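PDB 4YWF: AbyA5 from Verrucosispora maris, which catalyses acetate elimination during spirotetronate biosynthesis, acting as a lyase built on the esterase-like alpha/beta-hydrolase fold. Local coordinates for residues R293-Y298 with V319-T324. The protein carries 4 engineered substitutions. Sequence-based numbering, arbitrary orientation.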
ATOM      1  N   ARG A 293     -14.046  13.189   9.282  1.00 30.99           N
ATOM      2  CA  ARG A 293     -14.985  14.121   8.611  1.00 31.93           C
ATOM      3  C   ARG A 293     -14.618  14.470   7.153  1.00 30.66           C
ATOM      4  O   ARG A 293     -14.772  15.594   6.686  1.00 27.84           O
ATOM      5  CB  ARG A 293     -15.140  15.408   9.389  1.00 35.61           C
ATOM      6  CG  ARG A 293     -16.275  15.344  10.389  1.00 42.58           C
ATOM      7  CD  ARG A 293     -15.718  15.193  11.778  1.00 47.90           C
ATOM      8  NE  ARG A 293     -16.756  14.688  12.666  1.00 50.77           N
ATOM      9  CZ  ARG A 293     -16.866  14.979  13.963  1.00 45.54           C
ATOM     10  NH1 ARG A 293     -16.008  15.782  14.583  1.00 45.52           N
ATOM     11  NH2 ARG A 293     -17.870  14.463  14.636  1.00 41.87           N
ATOM     12  N   ILE A 294     -14.255  13.438   6.426  1.00 25.79           N
ATOM     13  CA  ILE A 294     -13.798  13.577   5.055  1.00 24.95           C
ATOM     14  C   ILE A 294     -14.384  12.405   4.336  1.00 23.70           C
ATOM     15  O   ILE A 294     -14.779  11.426   4.970  1.00 21.06           O
ATOM     16  CB  ILE A 294     -12.263  13.509   4.968  1.00 25.12           C
ATOM     17  CG1 ILE A 294     -11.732  12.275   5.717  1.00 23.06           C
ATOM     18  CG2 ILE A 294     -11.656  14.801   5.521  1.00 27.06           C
ATOM     19  CD1 ILE A 294     -10.273  11.950   5.500  1.00 26.21           C
ATOM     20  N   PRO A 295     -14.463  12.517   3.006  1.00 24.70           N
ATOM     21  CA  PRO A 295     -15.007  11.384   2.311  1.00 24.58           C
ATOM     22  C   PRO A 295     -14.071  10.177   2.415  1.00 23.98           C
ATOM     23  O   PRO A 295     -12.826  10.317   2.503  1.00 25.19           O
ATOM     24  CB  PRO A 295     -15.228  11.891   0.869  1.00 23.94           C
ATOM     25  CG  PRO A 295     -14.670  13.265   0.825  1.00 24.98           C
ATOM     26  CD  PRO A 295     -14.482  13.760   2.195  1.00 23.71           C
ATOM     27  N   VAL A 296     -14.702   9.008   2.511  1.00 23.02           N
ATOM     28  CA  VAL A 296     -14.036   7.753   2.588  1.00 23.20           C
ATOM     29  C   VAL A 296     -14.676   6.788   1.653  1.00 25.28           C
ATOM     30  O   VAL A 296     -15.875   6.554   1.722  1.00 25.42           O
ATOM     31  CB  VAL A 296     -14.088   7.135   3.992  1.00 24.40           C
ATOM     32  CG1 VAL A 296     -13.361   5.819   3.974  1.00 25.74           C
ATOM     33  CG2 VAL A 296     -13.486   8.075   5.011  1.00 25.82           C
ATOM     34  N   ALA A 297     -13.855   6.215   0.794  1.00 24.48           N
ATOM     35  CA  ALA A 297     -14.272   5.203  -0.198  1.00 22.59           C
ATOM     36  C   ALA A 297     -13.533   3.909   0.112  1.00 22.02           C
ATOM     37  O   ALA A 297     -12.367   3.957   0.511  1.00 22.94           O
ATOM     38  CB  ALA A 297     -13.938   5.704  -1.631  1.00 23.27           C
ATOM     39  N   TYR A 298     -14.236   2.769  -0.026  1.00 21.88           N
ATOM     40  CA  TYR A 298     -13.731   1.481   0.360  1.00 21.93           C
ATOM     41  C   TYR A 298     -14.198   0.354  -0.565  1.00 19.81           C
ATOM     42  O   TYR A 298     -15.412   0.076  -0.752  1.00 22.78           O
ATOM     43  CB  TYR A 298     -14.180   1.250   1.822  1.00 20.90           C
ATOM     44  CG  TYR A 298     -13.685   0.029   2.525  1.00 20.79           C
ATOM     45  CD1 TYR A 298     -14.060  -1.251   2.130  1.00 23.24           C
ATOM     46  CD2 TYR A 298     -12.866   0.154   3.630  1.00 21.03           C
ATOM     47  CE1 TYR A 298     -13.609  -2.369   2.817  1.00 22.61           C
ATOM     48  CE2 TYR A 298     -12.376  -0.927   4.305  1.00 20.80           C
ATOM     49  CZ  TYR A 298     -12.736  -2.192   3.902  1.00 23.42           C
ATOM     50  OH  TYR A 298     -12.258  -3.265   4.632  1.00 22.51           O
ATOM     51  N   VAL A 319     -19.121   5.821   9.496  1.00 27.06           N
ATOM     52  CA  VAL A 319     -18.436   6.857   8.745  1.00 26.34           C
ATOM     53  C   VAL A 319     -19.499   7.653   8.010  1.00 25.72           C
ATOM     54  O   VAL A 319     -20.288   7.078   7.327  1.00 27.82           O
ATOM     55  CB  VAL A 319     -17.424   6.247   7.776  1.00 27.02           C
ATOM     56  CG1 VAL A 319     -16.892   7.303   6.775  1.00 27.81           C
ATOM     57  CG2 VAL A 319     -16.300   5.682   8.614  1.00 24.56           C
ATOM     58  N   ARG A 320     -19.496   8.973   8.161  1.00 26.51           N
ATOM     59  CA  ARG A 320     -20.599   9.851   7.713  1.00 30.20           C
ATOM     60  C   ARG A 320     -20.690   9.905   6.224  1.00 28.90           C
ATOM     61  O   ARG A 320     -21.767   9.780   5.675  1.00 31.12           O
ATOM     62  CB  ARG A 320     -20.393  11.306   8.222  1.00 35.61           C
ATOM     63  CG  ARG A 320     -20.429  11.428   9.745  1.00 44.55           C
ATOM     64  CD  ARG A 320     -19.578  12.582  10.303  1.00 52.21           C
ATOM     65  NE  ARG A 320     -19.501  12.431  11.755  1.00 56.88           N
ATOM     66  CZ  ARG A 320     -20.182  13.151  12.655  1.00 73.29           C
ATOM     67  NH1 ARG A 320     -20.965  14.179  12.307  1.00 73.26           N
ATOM     68  NH2 ARG A 320     -20.056  12.856  13.953  1.00 78.14           N
ATOM     69  N   ASP A 321     -19.559  10.124   5.566  1.00 26.09           N
ATOM     70  CA  ASP A 321     -19.509  10.211   4.124  1.00 24.91           C
ATOM     71  C   ASP A 321     -18.747   8.986   3.639  1.00 25.47           C
ATOM     72  O   ASP A 321     -17.510   9.002   3.621  1.00 23.01           O
ATOM     73  CB  ASP A 321     -18.778  11.493   3.789  1.00 25.29           C
ATOM     74  CG  ASP A 321     -18.760  11.792   2.307  1.00 28.40           C
ATOM     75  OD1 ASP A 321     -19.336  11.027   1.492  1.00 28.36           O
ATOM     76  OD2 ASP A 321     -18.179  12.848   1.969  1.00 33.60           O
ATOM     77  N   PHE A 322     -19.487   7.933   3.286  1.00 23.28           N
ATOM     78  CA  PHE A 322     -18.920   6.616   3.014  1.00 28.13           C
ATOM     79  C   PHE A 322     -19.404   6.091   1.671  1.00 29.77           C
ATOM     80  O   PHE A 322     -20.622   6.063   1.387  1.00 32.09           O
ATOM     81  CB  PHE A 322     -19.225   5.642   4.189  1.00 26.48           C
ATOM     82  CG  PHE A 322     -18.468   4.383   4.122  1.00 25.81           C
ATOM     83  CD1 PHE A 322     -17.089   4.382   4.250  1.00 25.18           C
ATOM     84  CD2 PHE A 322     -19.116   3.174   3.877  1.00 25.04           C
ATOM     85  CE1 PHE A 322     -16.368   3.198   4.151  1.00 23.94           C
ATOM     86  CE2 PHE A 322     -18.409   1.996   3.791  1.00 22.50           C
ATOM     87  CZ  PHE A 322     -17.022   1.997   3.939  1.00 22.49           C
ATOM     88  N   ARG A 323     -18.455   5.705   0.814  1.00 29.77           N
ATOM     89  CA  ARG A 323     -18.777   5.139  -0.481  1.00 27.17           C
ATOM     90  C   ARG A 323     -18.104   3.813  -0.551  1.00 27.51           C
ATOM     91  O   ARG A 323     -16.932   3.678  -0.206  1.00 25.86           O
ATOM     92  CB  ARG A 323     -18.243   6.015  -1.607  1.00 32.99           C
ATOM     93  CG  ARG A 323     -18.597   7.482  -1.477  1.00 33.11           C
ATOM     94  CD  ARG A 323     -17.559   8.342  -0.751  1.00 32.58           C
ATOM     95  NE  ARG A 323     -17.038   9.146  -1.799  1.00 41.46           N
ATOM     96  CZ  ARG A 323     -17.275  10.421  -1.997  1.00 35.65           C
ATOM     97  NH1 ARG A 323     -17.935  11.194  -1.156  1.00 40.25           N
ATOM     98  NH2 ARG A 323     -16.749  10.916  -3.045  1.00 38.85           N
ATOM     99  N   THR A 324     -18.821   2.839  -1.076  1.00 23.64           N
ATOM    100  CA  THR A 324     -18.375   1.522  -1.066  1.00 24.77           C
ATOM    101  C   THR A 324     -19.024   0.687  -2.132  1.00 29.26           C
ATOM    102  O   THR A 324     -20.185   0.904  -2.525  1.00 26.58           O
ATOM    103  CB  THR A 324     -18.578   0.933   0.352  1.00 27.81           C
ATOM    104  OG1 THR A 324     -17.883  -0.308   0.455  1.00 28.81           O
ATOM    105  CG2 THR A 324     -20.077   0.790   0.751  1.00 29.72           C
TER
HETATM  106  O   HOH W   1     -16.917  11.012   6.798  1.00 20.79           O
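V296 sits opposite F322 in a parallel pairing and bonds to the residues before and after it: V296 N donates to D321 O, and V296 O accepts from R323 N over 2.9 Å. One step on, Y298 N reaches R323 O. T324 adds a side-chain rung. Its chi1 of -168° swings OG1 away from its own N and beside the carbonyl carbon, where the hydroxyl supplies a donor to the backbone carbonyl Y298 O at 2.8 Å. A water accepts from D321 N and donates to I294 O, linking the two segments there.

On one face, the F322 ring leans across the neighbouring strand, its CZ 3.6 Å from Y298 CB and its CE1 4.0 Å from V296 CG1. V296 turns its other methyl, CG2, to V319 CG1 at 3.9 Å, so compact branched residues fill the space beside the ring. On the A297 face, R323 bends at chi2 and chi3 and lays its guanidinium over P295 CB. Its NH1 forms a salt bridge with D321 OD1 at 3.0 Å, while E350 and Q347 hold the other nitrogens; this network probably fixes the group's rotation.

The two segments flank helix 310-318 in a right-handed beta-alpha-beta crossover. That helix packs on F322 and Y298, helix 337-351 covers small A297 on the reverse face, and strand 233-239 continues the sheet beyond 296-301, leaving 322-327 as the chain's edge strand.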